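Local atomic coordinates of IroE-like serine hydrolase (Shewanella oneidensis, PDB entry 3GFF), a protein that probably hydrolyses ester bonds and belongs to the esterase D family of alpha/beta-hydrolases. Residues 24-29 / 115-120; 214-219 / 245-250; 30-35 / 131-136; 56-61 / 253-258. One frame throughout, in Å; residues are numbered along the deposited sequence.

Contact 1 (24-29 / 115-120); sequences ETREYV and GRFLDF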
loop_
_atom_site.group_PDB
_atom_site.type_symbol
_atom_site.label_atom_id
_atom_site.label_comp_id
_atom_site.label_asym_id
_atom_site.label_seq_id
_atom_site.Cartn_x
_atom_site.Cartn_y
_atom_site.Cartn_z
ATOM N N GLU A 24 -3.856 -27.778 -19.766
ATOM C CA GLU A 24 -3.185 -26.581 -20.284
ATOM C C GLU A 24 -1.930 -26.293 -19.486
ATOM O O GLU A 24 -1.693 -26.870 -18.431
ATOM C CB GLU A 24 -4.124 -25.349 -20.217
ATOM C CG GLU A 24 -4.605 -25.013 -18.818
ATOM C CD GLU A 24 -5.690 -23.916 -18.747
ATOM O OE1 GLU A 24 -6.338 -23.594 -19.763
ATOM O OE2 GLU A 24 -5.933 -23.407 -17.642
ATOM N N THR A 25 -1.129 -25.388 -20.022
ATOM C CA THR A 25 0.029 -24.857 -19.344
ATOM C C THR A 25 -0.477 -23.762 -18.422
ATOM O O THR A 25 -1.295 -22.933 -18.830
ATOM C CB THR A 25 0.981 -24.202 -20.337
ATOM O OG1 THR A 25 1.311 -25.156 -21.344
ATOM C CG2 THR A 25 2.271 -23.714 -19.633
ATOM N N ARG A 26 -0.017 -23.790 -17.179
ATOM C CA ARG A 26 -0.351 -22.796 -16.205
ATOM C C ARG A 26 0.916 -22.040 -15.788
ATOM O O ARG A 26 1.916 -22.648 -15.470
ATOM C CB ARG A 26 -1.050 -23.434 -14.987
ATOM C CG ARG A 26 -2.554 -23.613 -15.126
ATOM C CD ARG A 26 -3.167 -22.265 -15.523
ATOM N NE ARG A 26 -4.573 -22.132 -15.219
ATOM C CZ ARG A 26 -5.123 -21.233 -14.412
ATOM N NH1 ARG A 26 -4.442 -20.279 -13.824
ATOM N NH2 ARG A 26 -6.420 -21.259 -14.240
ATOM N N GLU A 27 0.854 -20.710 -15.809
ATOM C CA GLU A 27 1.960 -19.860 -15.386
ATOM C C GLU A 27 1.718 -19.266 -14.009
ATOM O O GLU A 27 0.567 -19.041 -13.562
ATOM C CB GLU A 27 2.226 -18.737 -16.406
ATOM C CG GLU A 27 2.780 -19.266 -17.707
ATOM C CD GLU A 27 2.994 -18.189 -18.760
ATOM O OE1 GLU A 27 2.353 -17.111 -18.711
ATOM O OE2 GLU A 27 3.812 -18.445 -19.664
ATOM N N TYR A 28 2.824 -19.059 -13.320
ATOM C CA TYR A 28 2.794 -18.466 -12.003
ATOM C C TYR A 28 4.140 -17.837 -11.660
ATOM O O TYR A 28 5.157 -18.131 -12.287
ATOM C CB TYR A 28 2.356 -19.494 -10.953
ATOM C CG TYR A 28 3.293 -20.640 -10.696
ATOM C CD1 TYR A 28 3.217 -21.799 -11.444
ATOM C CD2 TYR A 28 4.225 -20.579 -9.675
ATOM C CE1 TYR A 28 4.037 -22.865 -11.178
ATOM C CE2 TYR A 28 5.050 -21.634 -9.406
ATOM C CZ TYR A 28 4.945 -22.784 -10.148
ATOM O OH TYR A 28 5.787 -23.843 -9.922
ATOM N N VAL A 29 4.127 -16.972 -10.655
ATOM C CA VAL A 29 5.314 -16.267 -10.181
ATOM C C VAL A 29 5.516 -16.513 -8.678
ATOM O O VAL A 29 4.557 -16.629 -7.933
ATOM C CB VAL A 29 5.210 -14.734 -10.440
ATOM C CG1 VAL A 29 5.467 -14.393 -11.894
ATOM C CG2 VAL A 29 3.841 -14.194 -9.974
ATOM N N GLY A 115 -14.241 -25.311 -8.900
ATOM C CA GLY A 115 -13.936 -26.596 -8.229
ATOM C C GLY A 115 -12.671 -27.219 -8.746
ATOM O O GLY A 115 -11.772 -27.595 -7.981
ATOM N N ARG A 116 -12.603 -27.294 -10.065
ATOM C CA ARG A 116 -11.460 -27.850 -10.762
ATOM C C ARG A 116 -10.208 -27.003 -10.656
ATOM O O ARG A 116 -9.122 -27.557 -10.591
ATOM C CB ARG A 116 -11.835 -28.153 -12.216
ATOM C CG ARG A 116 -12.861 -29.312 -12.262
ATOM C CD ARG A 116 -13.959 -29.184 -13.321
ATOM N NE ARG A 116 -13.833 -29.740 -14.682
ATOM C CZ ARG A 116 -12.794 -30.362 -15.256
ATOM N NH1 ARG A 116 -11.611 -30.570 -14.660
ATOM N NH2 ARG A 116 -12.963 -30.779 -16.508
ATOM N N PHE A 117 -10.352 -25.688 -10.682
ATOM C CA PHE A 117 -9.223 -24.794 -10.488
ATOM C C PHE A 117 -8.648 -24.956 -9.055
ATOM O O PHE A 117 -7.411 -24.945 -8.868
ATOM C CB PHE A 117 -9.620 -23.356 -10.839
ATOM C CG PHE A 117 -8.608 -22.316 -10.455
ATOM C CD1 PHE A 117 -7.473 -22.124 -11.202
ATOM C CD2 PHE A 117 -8.820 -21.498 -9.350
ATOM C CE1 PHE A 117 -6.560 -21.132 -10.857
ATOM C CE2 PHE A 117 -7.907 -20.529 -8.994
ATOM C CZ PHE A 117 -6.779 -20.350 -9.733
ATOM N N LEU A 118 -9.523 -25.096 -8.047
ATOM C CA LEU A 118 -9.063 -25.377 -6.689
ATOM C C LEU A 118 -8.358 -26.748 -6.658
ATOM O O LEU A 118 -7.342 -26.932 -5.977
ATOM C CB LEU A 118 -10.217 -25.330 -5.678
ATOM C CG LEU A 118 -10.627 -23.912 -5.265
ATOM C CD1 LEU A 118 -12.058 -23.877 -4.679
ATOM C CD2 LEU A 118 -9.536 -23.329 -4.295
ATOM N N ASP A 119 -8.903 -27.719 -7.385
ATOM C CA ASP A 119 -8.264 -29.041 -7.470
ATOM C C ASP A 119 -6.876 -28.898 -8.077
ATOM O O ASP A 119 -5.914 -29.554 -7.644
ATOM C CB ASP A 119 -9.093 -29.990 -8.307
ATOM C CG ASP A 119 -10.372 -30.425 -7.611
ATOM O OD1 ASP A 119 -10.526 -30.268 -6.383
ATOM O OD2 ASP A 119 -11.237 -30.912 -8.315
ATOM N N PHE A 120 -6.766 -28.052 -9.097
ATOM C CA PHE A 120 -5.464 -27.720 -9.710
ATOM C C PHE A 120 -4.447 -27.225 -8.670
ATOM O O PHE A 120 -3.287 -27.620 -8.680
ATOM C CB PHE A 120 -5.621 -26.708 -10.854
ATOM C CG PHE A 120 -4.401 -25.791 -11.040
ATOM C CD1 PHE A 120 -3.203 -26.276 -11.557
ATOM C CD2 PHE A 120 -4.474 -24.427 -10.697
ATOM C CE1 PHE A 120 -2.081 -25.432 -11.729
ATOM C CE2 PHE A 120 -3.330 -23.573 -10.831
ATOM C CZ PHE A 120 -2.144 -24.098 -11.348
#
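Arg26 on strand 24-31 is laid across two phenylalanines of helix 114-132, its aliphatic part on Phe120 and its guanidinium beside Phe117. CG lies over one face of the Phe120 ring, 4.2 Å from the centroid, as a CH-pi contact, and CB follows it at 3.9 Å from CZ of Phe120. The chain then bends at chi2 (-53°), which turns the guanidinium off Phe120 and on to its neighbour one helical turn back. There Arg26 NH2 comes within 3.3 Å of Phe117 CD1; the two flat groups are inclined by only 24°, although the side chains run nearly at right angles. Phe117 reaches this place because its ring is anti to the backbone N (chi1 170°), alongside the carbonyl. The charged end is held by acids: Arg26 NE bonds Glu24 OE2 at 3.1 Å, tilted out of the guanidinium plane, and NH2 forms a salt bridge with Asp89. Glu24 OE2 also serves Arg88 and Thr84. Replacing Arg26 with an alanine would probably uncover the Phe120 face and leave Asp89 without this positive partner. A buried charge is thus satisfied by carboxylates while its hydrocarbon part packs like an apolar residue. The contact packs helix 114-132 against an antiparallel N-terminal strand of the alpha/beta-hydrolase sheet, with the Phe117 side chain near, though not touching, the probable nucleophile elbow.

Contact 2 (214-219 / 245-250); sequences SYHKDL and ETHQSV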
loop_
_atom_site.group_PDB
_atom_site.type_symbol
_atom_site.label_atom_id
_atom_site.label_comp_id
_atom_site.label_asym_id
_atom_site.label_seq_id
_atom_site.Cartn_x
_atom_site.Cartn_y
_atom_site.Cartn_z
ATOM N N SER A 214 -25.970 -0.141 -5.739
ATOM C CA SER A 214 -25.169 -0.670 -4.642
ATOM C C SER A 214 -25.438 -2.157 -4.374
ATOM O O SER A 214 -25.049 -2.665 -3.334
ATOM C CB SER A 214 -25.402 0.171 -3.367
ATOM O OG SER A 214 -26.766 0.175 -3.022
ATOM N N TYR A 215 -26.054 -2.851 -5.332
ATOM C CA TYR A 215 -26.406 -4.267 -5.190
ATOM C C TYR A 215 -25.229 -5.155 -4.784
ATOM O O TYR A 215 -25.378 -6.021 -3.936
ATOM C CB TYR A 215 -27.014 -4.760 -6.509
ATOM C CG TYR A 215 -27.402 -6.219 -6.540
ATOM C CD1 TYR A 215 -28.657 -6.620 -6.116
ATOM C CD2 TYR A 215 -26.540 -7.187 -7.035
ATOM C CE1 TYR A 215 -29.034 -7.939 -6.151
ATOM C CE2 TYR A 215 -26.922 -8.532 -7.081
ATOM C CZ TYR A 215 -28.174 -8.889 -6.634
ATOM O OH TYR A 215 -28.614 -10.190 -6.677
ATOM N N HIS A 216 -24.078 -4.960 -5.423
ATOM C CA HIS A 216 -22.851 -5.702 -5.113
ATOM C C HIS A 216 -22.391 -5.417 -3.656
ATOM O O HIS A 216 -22.040 -6.343 -2.908
ATOM C CB HIS A 216 -21.779 -5.341 -6.174
ATOM C CG HIS A 216 -20.360 -5.525 -5.729
ATOM N ND1 HIS A 216 -19.797 -6.760 -5.471
ATOM C CD2 HIS A 216 -19.362 -4.617 -5.569
ATOM C CE1 HIS A 216 -18.529 -6.598 -5.150
ATOM N NE2 HIS A 216 -18.251 -5.307 -5.163
ATOM N N LYS A 217 -22.368 -4.140 -3.277
ATOM C CA LYS A 217 -21.976 -3.756 -1.917
ATOM C C LYS A 217 -22.944 -4.333 -0.876
ATOM O O LYS A 217 -22.514 -4.887 0.141
ATOM C CB LYS A 217 -21.926 -2.246 -1.773
ATOM C CG LYS A 217 -21.704 -1.782 -0.329
ATOM C CD LYS A 217 -21.592 -0.309 -0.180
ATOM C CE LYS A 217 -22.893 0.387 -0.256
ATOM N NZ LYS A 217 -22.729 1.670 0.503
ATOM N N ASP A 218 -24.240 -4.234 -1.145
ATOM C CA ASP A 218 -25.251 -4.717 -0.201
ATOM C C ASP A 218 -25.155 -6.223 0.040
ATOM O O ASP A 218 -25.286 -6.663 1.182
ATOM C CB ASP A 218 -26.664 -4.281 -0.624
ATOM C CG ASP A 218 -26.787 -2.791 -0.746
ATOM O OD1 ASP A 218 -25.998 -2.103 -0.077
ATOM O OD2 ASP A 218 -27.652 -2.297 -1.510
ATOM N N LEU A 219 -24.900 -7.002 -1.015
ATOM C CA LEU A 219 -24.667 -8.455 -0.888
ATOM C C LEU A 219 -23.526 -8.739 0.059
ATOM O O LEU A 219 -23.628 -9.663 0.867
ATOM C CB LEU A 219 -24.380 -9.121 -2.252
ATOM C CG LEU A 219 -25.574 -9.797 -2.965
ATOM C CD1 LEU A 219 -26.889 -9.147 -2.689
ATOM C CD2 LEU A 219 -25.351 -9.934 -4.425
ATOM N N GLU A 245 -13.343 3.682 -0.877
ATOM C CA GLU A 245 -12.706 2.832 -1.843
ATOM C C GLU A 245 -13.709 2.310 -2.878
ATOM O O GLU A 245 -14.952 2.260 -2.652
ATOM C CB GLU A 245 -12.009 1.636 -1.157
ATOM C CG GLU A 245 -10.877 2.006 -0.144
ATOM C CD GLU A 245 -9.640 2.596 -0.779
ATOM O OE1 GLU A 245 -9.314 2.286 -1.946
ATOM O OE2 GLU A 245 -8.967 3.370 -0.089
ATOM N N THR A 246 -13.140 1.935 -4.024
ATOM C CA THR A 246 -13.878 1.377 -5.137
ATOM C C THR A 246 -13.601 -0.123 -5.195
ATOM O O THR A 246 -12.735 -0.671 -4.502
ATOM C CB THR A 246 -13.437 1.981 -6.466
ATOM O OG1 THR A 246 -12.102 1.564 -6.723
ATOM C CG2 THR A 246 -13.515 3.514 -6.470
ATOM N N HIS A 247 -14.352 -0.795 -6.050
ATOM C CA HIS A 247 -14.223 -2.220 -6.184
ATOM C C HIS A 247 -12.800 -2.622 -6.593
ATOM O O HIS A 247 -12.189 -3.567 -6.064
ATOM C CB HIS A 247 -15.251 -2.697 -7.207
ATOM C CG HIS A 247 -15.097 -4.120 -7.580
ATOM N ND1 HIS A 247 -15.279 -5.134 -6.675
ATOM C CD2 HIS A 247 -14.799 -4.703 -8.760
ATOM C CE1 HIS A 247 -15.084 -6.289 -7.286
ATOM N NE2 HIS A 247 -14.808 -6.054 -8.554
ATOM N N GLN A 248 -12.257 -1.882 -7.532
ATOM C CA GLN A 248 -10.887 -2.140 -7.942
ATOM C C GLN A 248 -9.825 -1.622 -6.927
ATOM O O GLN A 248 -8.913 -2.373 -6.584
ATOM C CB GLN A 248 -10.662 -1.672 -9.394
ATOM C CG GLN A 248 -11.344 -2.626 -10.431
ATOM C CD GLN A 248 -10.734 -4.044 -10.452
ATOM O OE1 GLN A 248 -9.540 -4.232 -10.228
ATOM N NE2 GLN A 248 -11.560 -5.036 -10.733
ATOM N N SER A 249 -9.966 -0.398 -6.408
ATOM C CA SER A 249 -8.927 0.162 -5.476
ATOM C C SER A 249 -8.805 -0.535 -4.112
ATOM O O SER A 249 -7.810 -0.356 -3.410
ATOM C CB SER A 249 -9.147 1.651 -5.194
ATOM O OG SER A 249 -10.121 1.861 -4.173
ATOM N N VAL A 250 -9.808 -1.294 -3.717
ATOM C CA VAL A 250 -9.773 -1.880 -2.384
ATOM C C VAL A 250 -8.850 -3.103 -2.279
ATOM O O VAL A 250 -8.550 -3.536 -1.169
ATOM C CB VAL A 250 -11.189 -2.215 -1.849
ATOM C CG1 VAL A 250 -11.670 -3.584 -2.414
ATOM C CG2 VAL A 250 -11.185 -2.219 -0.308
#
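His216 at the start of helix 215-230 meets His247, the likely histidine of a Ser-His-Asp triad in this alpha/beta-hydrolase fold. The two imidazoles stand almost perpendicular, with planes at 88° and centroids 4.9 Å apart, and approach obliquely. NE2 of His216 lies 3.3 Å from ND1 of His247, but both nitrogens have a firmer common partner, since each is hydrogen-bonded to OD2 of Asp169. On the far side of the His247 ring, NE2 bonds OG of Ser145, which sits on the probable nucleophile elbow, and a bound imidazole, probably from the crystallisation liquor, is about 3 Å from the side chain. His216 is thus a second grip on the triad's presumed acid and is likely to limit how its carboxylate can turn.

Each ring is extended from its backbone in the same way, with CG anti to N (chi1 172° in His247), and this brings the two imidazoles together, the side chains crossing at about a right angle, between helix and loop. Farther out, the backbone of His247 is held from both ends: its N is bonded to OD1 of Asn204 and its O to NE2 of His144. The turn that carries His247 is closed by reciprocal bonds between Thr246 and Ser249. Thr246 N reaches Ser249 OG at 3.0 Å, and in the return bond, an ST motif, Ser249 N meets Thr246 OG1 at 2.9 Å with an N-H...O angle of 163°.

Contact 3 (30-35 / 131-136); sequences IALPEG and SQLRTN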
loop_
_atom_site.group_PDB
_atom_site.type_symbol
_atom_site.label_atom_id
_atom_site.label_comp_id
_atom_site.label_asym_id
_atom_site.label_seq_id
_atom_site.Cartn_x
_atom_site.Cartn_y
_atom_site.Cartn_z
ATOM N N ILE A 30 6.769 -16.637 -8.262
ATOM C CA ILE A 30 7.155 -16.867 -6.857
ATOM C C ILE A 30 8.079 -15.738 -6.368
ATOM O O ILE A 30 9.001 -15.394 -7.063
ATOM C CB ILE A 30 8.012 -18.155 -6.723
ATOM C CG1 ILE A 30 7.245 -19.404 -7.145
ATOM C CG2 ILE A 30 8.532 -18.340 -5.305
ATOM C CD1 ILE A 30 8.094 -20.680 -7.012
ATOM N N ALA A 31 7.817 -15.178 -5.189
ATOM C CA ALA A 31 8.696 -14.201 -4.544
ATOM C C ALA A 31 9.117 -14.901 -3.258
ATOM O O ALA A 31 8.255 -15.367 -2.499
ATOM C CB ALA A 31 7.966 -12.880 -4.227
ATOM N N LEU A 32 10.431 -15.039 -3.057
ATOM C CA LEU A 32 10.970 -15.682 -1.873
ATOM C C LEU A 32 11.254 -14.583 -0.830
ATOM O O LEU A 32 11.631 -13.481 -1.175
ATOM C CB LEU A 32 12.254 -16.469 -2.220
ATOM C CG LEU A 32 12.099 -17.706 -3.116
ATOM C CD1 LEU A 32 13.462 -18.272 -3.431
ATOM C CD2 LEU A 32 11.216 -18.805 -2.462
ATOM N N PRO A 33 11.068 -14.887 0.452
ATOM C CA PRO A 33 11.336 -13.861 1.431
ATOM C C PRO A 33 12.809 -13.544 1.499
ATOM O O PRO A 33 13.658 -14.351 1.084
ATOM C CB PRO A 33 10.862 -14.494 2.744
ATOM C CG PRO A 33 10.961 -15.890 2.544
ATOM C CD PRO A 33 10.644 -16.145 1.090
ATOM N N GLU A 34 13.135 -12.341 1.953
ATOM C CA GLU A 34 14.514 -12.012 2.082
ATOM C C GLU A 34 15.046 -12.862 3.244
ATOM O O GLU A 34 14.338 -13.129 4.227
ATOM C CB GLU A 34 14.777 -10.513 2.163
ATOM C CG GLU A 34 14.092 -9.678 3.195
ATOM C CD GLU A 34 14.342 -8.146 2.959
ATOM O OE1 GLU A 34 15.296 -7.752 2.244
ATOM O OE2 GLU A 34 13.560 -7.326 3.483
ATOM N N GLY A 35 16.278 -13.333 3.053
ATOM C CA GLY A 35 16.955 -14.246 3.951
ATOM C C GLY A 35 16.659 -15.702 3.618
ATOM O O GLY A 35 17.236 -16.580 4.236
ATOM N N SER A 131 7.414 -29.073 -2.830
ATOM C CA SER A 131 8.540 -29.963 -3.090
ATOM C C SER A 131 9.780 -29.159 -3.459
ATOM O O SER A 131 10.865 -29.664 -3.322
ATOM C CB SER A 131 8.235 -30.982 -4.195
ATOM O OG SER A 131 8.326 -30.421 -5.500
ATOM N N GLN A 132 9.596 -27.918 -3.922
ATOM C CA GLN A 132 10.686 -27.029 -4.309
ATOM C C GLN A 132 11.114 -26.063 -3.187
ATOM O O GLN A 132 12.305 -25.728 -3.059
ATOM C CB GLN A 132 10.286 -26.202 -5.543
ATOM C CG GLN A 132 10.092 -27.067 -6.787
ATOM C CD GLN A 132 9.483 -26.338 -7.986
ATOM O OE1 GLN A 132 9.063 -25.166 -7.906
ATOM N NE2 GLN A 132 9.459 -27.045 -9.143
ATOM N N LEU A 133 10.156 -25.611 -2.385
ATOM C CA LEU A 133 10.477 -24.670 -1.321
ATOM C C LEU A 133 10.168 -25.190 0.096
ATOM O O LEU A 133 9.387 -26.129 0.292
ATOM C CB LEU A 133 9.721 -23.366 -1.562
ATOM C CG LEU A 133 9.792 -22.691 -2.947
ATOM C CD1 LEU A 133 8.700 -21.607 -3.016
ATOM C CD2 LEU A 133 11.147 -22.100 -3.289
ATOM N N ARG A 134 10.780 -24.535 1.083
ATOM C CA ARG A 134 10.572 -24.864 2.487
ATOM C C ARG A 134 9.360 -24.110 3.019
ATOM O O ARG A 134 9.445 -22.915 3.377
ATOM C CB ARG A 134 11.821 -24.535 3.299
ATOM C CG ARG A 134 13.070 -25.338 2.854
ATOM C CD ARG A 134 14.256 -25.086 3.832
ATOM N NE ARG A 134 14.375 -23.664 4.135
ATOM C CZ ARG A 134 15.066 -22.771 3.433
ATOM N NH1 ARG A 134 15.808 -23.125 2.406
ATOM N NH2 ARG A 134 15.050 -21.500 3.801
ATOM N N THR A 135 8.228 -24.816 3.027
ATOM C CA THR A 135 6.953 -24.278 3.464
ATOM C C THR A 135 6.612 -24.848 4.837
ATOM O O THR A 135 6.936 -25.995 5.135
ATOM C CB THR A 135 5.854 -24.609 2.460
ATOM O OG1 THR A 135 5.609 -26.028 2.454
ATOM C CG2 THR A 135 6.291 -24.131 1.062
ATOM N N ASN A 136 5.912 -24.069 5.648
ATOM C CA ASN A 136 5.653 -24.445 7.053
ATOM C C ASN A 136 4.254 -24.928 7.443
ATOM O O ASN A 136 3.973 -25.071 8.639
ATOM C CB ASN A 136 6.065 -23.299 7.985
ATOM C CG ASN A 136 5.087 -22.133 7.984
ATOM O OD1 ASN A 136 3.979 -22.233 7.458
ATOM N ND2 ASN A 136 5.475 -21.032 8.648
#
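The end of the antiparallel strand 24-31 and the residue just past it pack here, through Ile30 and Leu32, on Leu133, which follows helix 114-132 in the beta-alpha-beta crossover of an alpha/beta-hydrolase sheet, between strands 77-81 and 138-144. Leu133 is the centre of the contact and meets both residues with its two methyls. CD1 is shared: it faces Ile30 tip to tip, 4.0 Å from Ile30 CG2 and 4.1 Å from Ile30 CD1, so that it fits against both branches of the isoleucine. These branches part at CB, where CG2 is anti to the backbone N and CG1 lies beside it (chi1 -62°). Of the two segments, the other methyl, CD2, meets only Leu32. The Leu32 side chain passes Leu133 at a slant, its CD2 also lying 3.8 Å from Leu133 CD1, and the whole meeting is between saturated carbons. Ile30 and Leu32 can both take part, although they are two residues apart, because in an extended chain alternate side chains leave on the same side; Ala31 between them is turned to Ile78.

Outside the two segments, Leu133 also touches Ile77 and Tyr36, and Ile30 packs on Ile129 of the preceding helix, so the apolar cluster continues into the sheet and the helix. The next residue, Arg134, stacks its charge on Tyr36 as a cation-pi pair and bonds the carbonyls of Tyr36 and Glu41. The tightest point of the packing is the pair Leu32 CD2 and Leu133 CD2, 3.4 Å apart, closer than usual for two methyl carbons.

Contact 4 (56-61 / 253-258); sequences DHMASL and IGLYDG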
loop_
_atom_site.group_PDB
_atom_site.type_symbol
_atom_site.label_atom_id
_atom_site.label_comp_id
_atom_site.label_asym_id
_atom_site.label_seq_id
_atom_site.Cartn_x
_atom_site.Cartn_y
_atom_site.Cartn_z
ATOM N N ASP A 56 2.249 -7.655 -8.595
ATOM C CA ASP A 56 3.205 -6.559 -8.399
ATOM C C ASP A 56 2.961 -5.642 -7.178
ATOM O O ASP A 56 3.863 -5.469 -6.371
ATOM C CB ASP A 56 3.318 -5.718 -9.668
ATOM C CG ASP A 56 4.148 -6.384 -10.756
ATOM O OD1 ASP A 56 4.402 -7.618 -10.726
ATOM O OD2 ASP A 56 4.596 -5.621 -11.644
ATOM N N HIS A 57 1.770 -5.057 -7.034
ATOM C CA HIS A 57 1.530 -4.150 -5.897
ATOM C C HIS A 57 1.332 -4.914 -4.605
ATOM O O HIS A 57 1.702 -4.413 -3.547
ATOM C CB HIS A 57 0.359 -3.155 -6.128
ATOM C CG HIS A 57 -1.009 -3.762 -6.003
ATOM N ND1 HIS A 57 -1.770 -3.671 -4.854
ATOM C CD2 HIS A 57 -1.765 -4.440 -6.896
ATOM C CE1 HIS A 57 -2.918 -4.304 -5.032
ATOM N NE2 HIS A 57 -2.943 -4.777 -6.264
HETATM N N MSE A 58 0.747 -6.110 -4.679
HETATM C CA MSE A 58 0.527 -6.953 -3.484
HETATM C C MSE A 58 1.850 -7.498 -2.964
HETATM O O MSE A 58 2.179 -7.334 -1.782
HETATM C CB MSE A 58 -0.434 -8.102 -3.779
HETATM C CG MSE A 58 -1.890 -7.679 -3.950
HETATM SE SE MSE A 58 -3.063 -9.156 -4.033
HETATM C CE MSE A 58 -4.749 -8.151 -3.963
ATOM N N ALA A 59 2.625 -8.130 -3.848
ATOM C CA ALA A 59 3.949 -8.623 -3.463
ATOM C C ALA A 59 4.879 -7.473 -2.896
ATOM O O ALA A 59 5.551 -7.687 -1.879
ATOM C CB ALA A 59 4.617 -9.379 -4.636
ATOM N N SER A 60 4.890 -6.270 -3.497
ATOM C CA SER A 60 5.725 -5.175 -2.937
ATOM C C SER A 60 5.228 -4.726 -1.536
ATOM O O SER A 60 6.021 -4.379 -0.656
ATOM C CB SER A 60 5.872 -3.979 -3.887
ATOM O OG SER A 60 4.642 -3.358 -4.206
ATOM N N LEU A 61 3.913 -4.742 -1.333
ATOM C CA LEU A 61 3.356 -4.383 -0.044
ATOM C C LEU A 61 3.754 -5.472 0.964
ATOM O O LEU A 61 4.313 -5.180 2.016
ATOM C CB LEU A 61 1.838 -4.179 -0.156
ATOM C CG LEU A 61 1.077 -4.017 1.159
ATOM C CD1 LEU A 61 1.657 -2.791 1.925
ATOM C CD2 LEU A 61 -0.449 -3.951 0.943
ATOM N N ILE A 253 -5.511 -1.798 -0.039
ATOM C CA ILE A 253 -5.752 -1.491 1.386
ATOM C C ILE A 253 -6.427 -2.671 2.073
ATOM O O ILE A 253 -6.299 -2.842 3.294
ATOM C CB ILE A 253 -6.569 -0.119 1.613
ATOM C CG1 ILE A 253 -6.348 0.442 3.028
ATOM C CG2 ILE A 253 -8.066 -0.267 1.320
ATOM C CD1 ILE A 253 -4.833 0.737 3.419
ATOM N N GLY A 254 -7.177 -3.461 1.289
ATOM C CA GLY A 254 -7.855 -4.672 1.781
ATOM C C GLY A 254 -6.842 -5.729 2.213
ATOM O O GLY A 254 -6.994 -6.346 3.264
ATOM N N LEU A 255 -5.806 -5.938 1.399
ATOM C CA LEU A 255 -4.702 -6.837 1.755
ATOM C C LEU A 255 -3.898 -6.191 2.902
ATOM O O LEU A 255 -3.531 -6.835 3.866
ATOM C CB LEU A 255 -3.783 -7.072 0.548
ATOM C CG LEU A 255 -2.506 -7.935 0.746
ATOM C CD1 LEU A 255 -2.816 -9.432 1.019
ATOM C CD2 LEU A 255 -1.541 -7.805 -0.490
ATOM N N TYR A 256 -3.632 -4.896 2.799
ATOM C CA TYR A 256 -2.911 -4.215 3.847
ATOM C C TYR A 256 -3.524 -4.534 5.221
ATOM O O TYR A 256 -2.852 -5.033 6.128
ATOM C CB TYR A 256 -2.885 -2.724 3.587
ATOM C CG TYR A 256 -1.998 -1.956 4.545
ATOM C CD1 TYR A 256 -2.470 -1.528 5.790
ATOM C CD2 TYR A 256 -0.682 -1.647 4.206
ATOM C CE1 TYR A 256 -1.634 -0.812 6.680
ATOM C CE2 TYR A 256 0.146 -0.973 5.074
ATOM C CZ TYR A 256 -0.319 -0.555 6.318
ATOM O OH TYR A 256 0.534 0.157 7.161
ATOM N N ASP A 257 -4.823 -4.316 5.360
ATOM C CA ASP A 257 -5.456 -4.489 6.655
ATOM C C ASP A 257 -5.726 -5.929 6.968
ATOM O O ASP A 257 -5.724 -6.323 8.165
ATOM C CB ASP A 257 -6.757 -3.738 6.708
ATOM C CG ASP A 257 -6.574 -2.274 6.726
ATOM O OD1 ASP A 257 -5.545 -1.777 7.292
ATOM O OD2 ASP A 257 -7.526 -1.618 6.221
ATOM N N GLY A 258 -5.992 -6.705 5.918
ATOM C CA GLY A 258 -6.289 -8.118 6.077
ATOM C C GLY A 258 -5.108 -8.911 6.583
ATOM O O GLY A 258 -5.242 -9.678 7.510
#
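The Tyr256 ring is met at its edge, near its plane, by CD1 of Leu61, 3.5 Å from Tyr256 CD2, while OD1 of Asp257 also lies in plane at the rim. On the other helix, the His57 ring carries CG of selenomethionine Met58 over one face, 3.7 Å above the plane and offset toward the rim; His57 is further stacked with Phe64 of the second subunit. Leu61 crosses Tyr256 at about a right angle, and its second methyl, CD2, sits 3.8 Å from Tyr256 CB. Leu255 CD2 is wedged against Met58, 3.5 Å from both CB and CG. It gets there because the Leu255 side chain extends with CG anti to the backbone N (chi1 177°). The axes of the two helices, 10.4 Å apart, cross at only -28°, running in nearly the same direction.

Putting an alanine in place of Leu61 is likely to open a gap beside the tyrosine ring and leave its edge less firmly placed. The side chains meeting between 56-61 and 253-258 do so through apolar atoms, with a His57-His252 hydrogen bond alongside; Tyr256 OH bonds Glu245 of the second subunit, so this packing probably fixes a ring that bonds across the dimer.

Contacts 1 and 3 share strand 24-31 and helix 114-132 and together pack the strand and the residues after it against that helix and its C-terminal end; their centres are 19 Å apart, and they touch where Tyr28 OH lies 4.1 Å from Gln132 OE1. Contact 2 contains the probable active-site histidine, and the helix that follows it carries one side of contact 4; the two meet through Glu245 CD and Ile253 CG2, 3.9 Å apart, and both also reach the second subunit. Contacts 2 and 3 are on opposite sides of the chain's centre, about 34 Å between centres. Contact 4 lies between these regions, its nearest atoms about 5 Å from contact 3 and about 7 Å from contact 1.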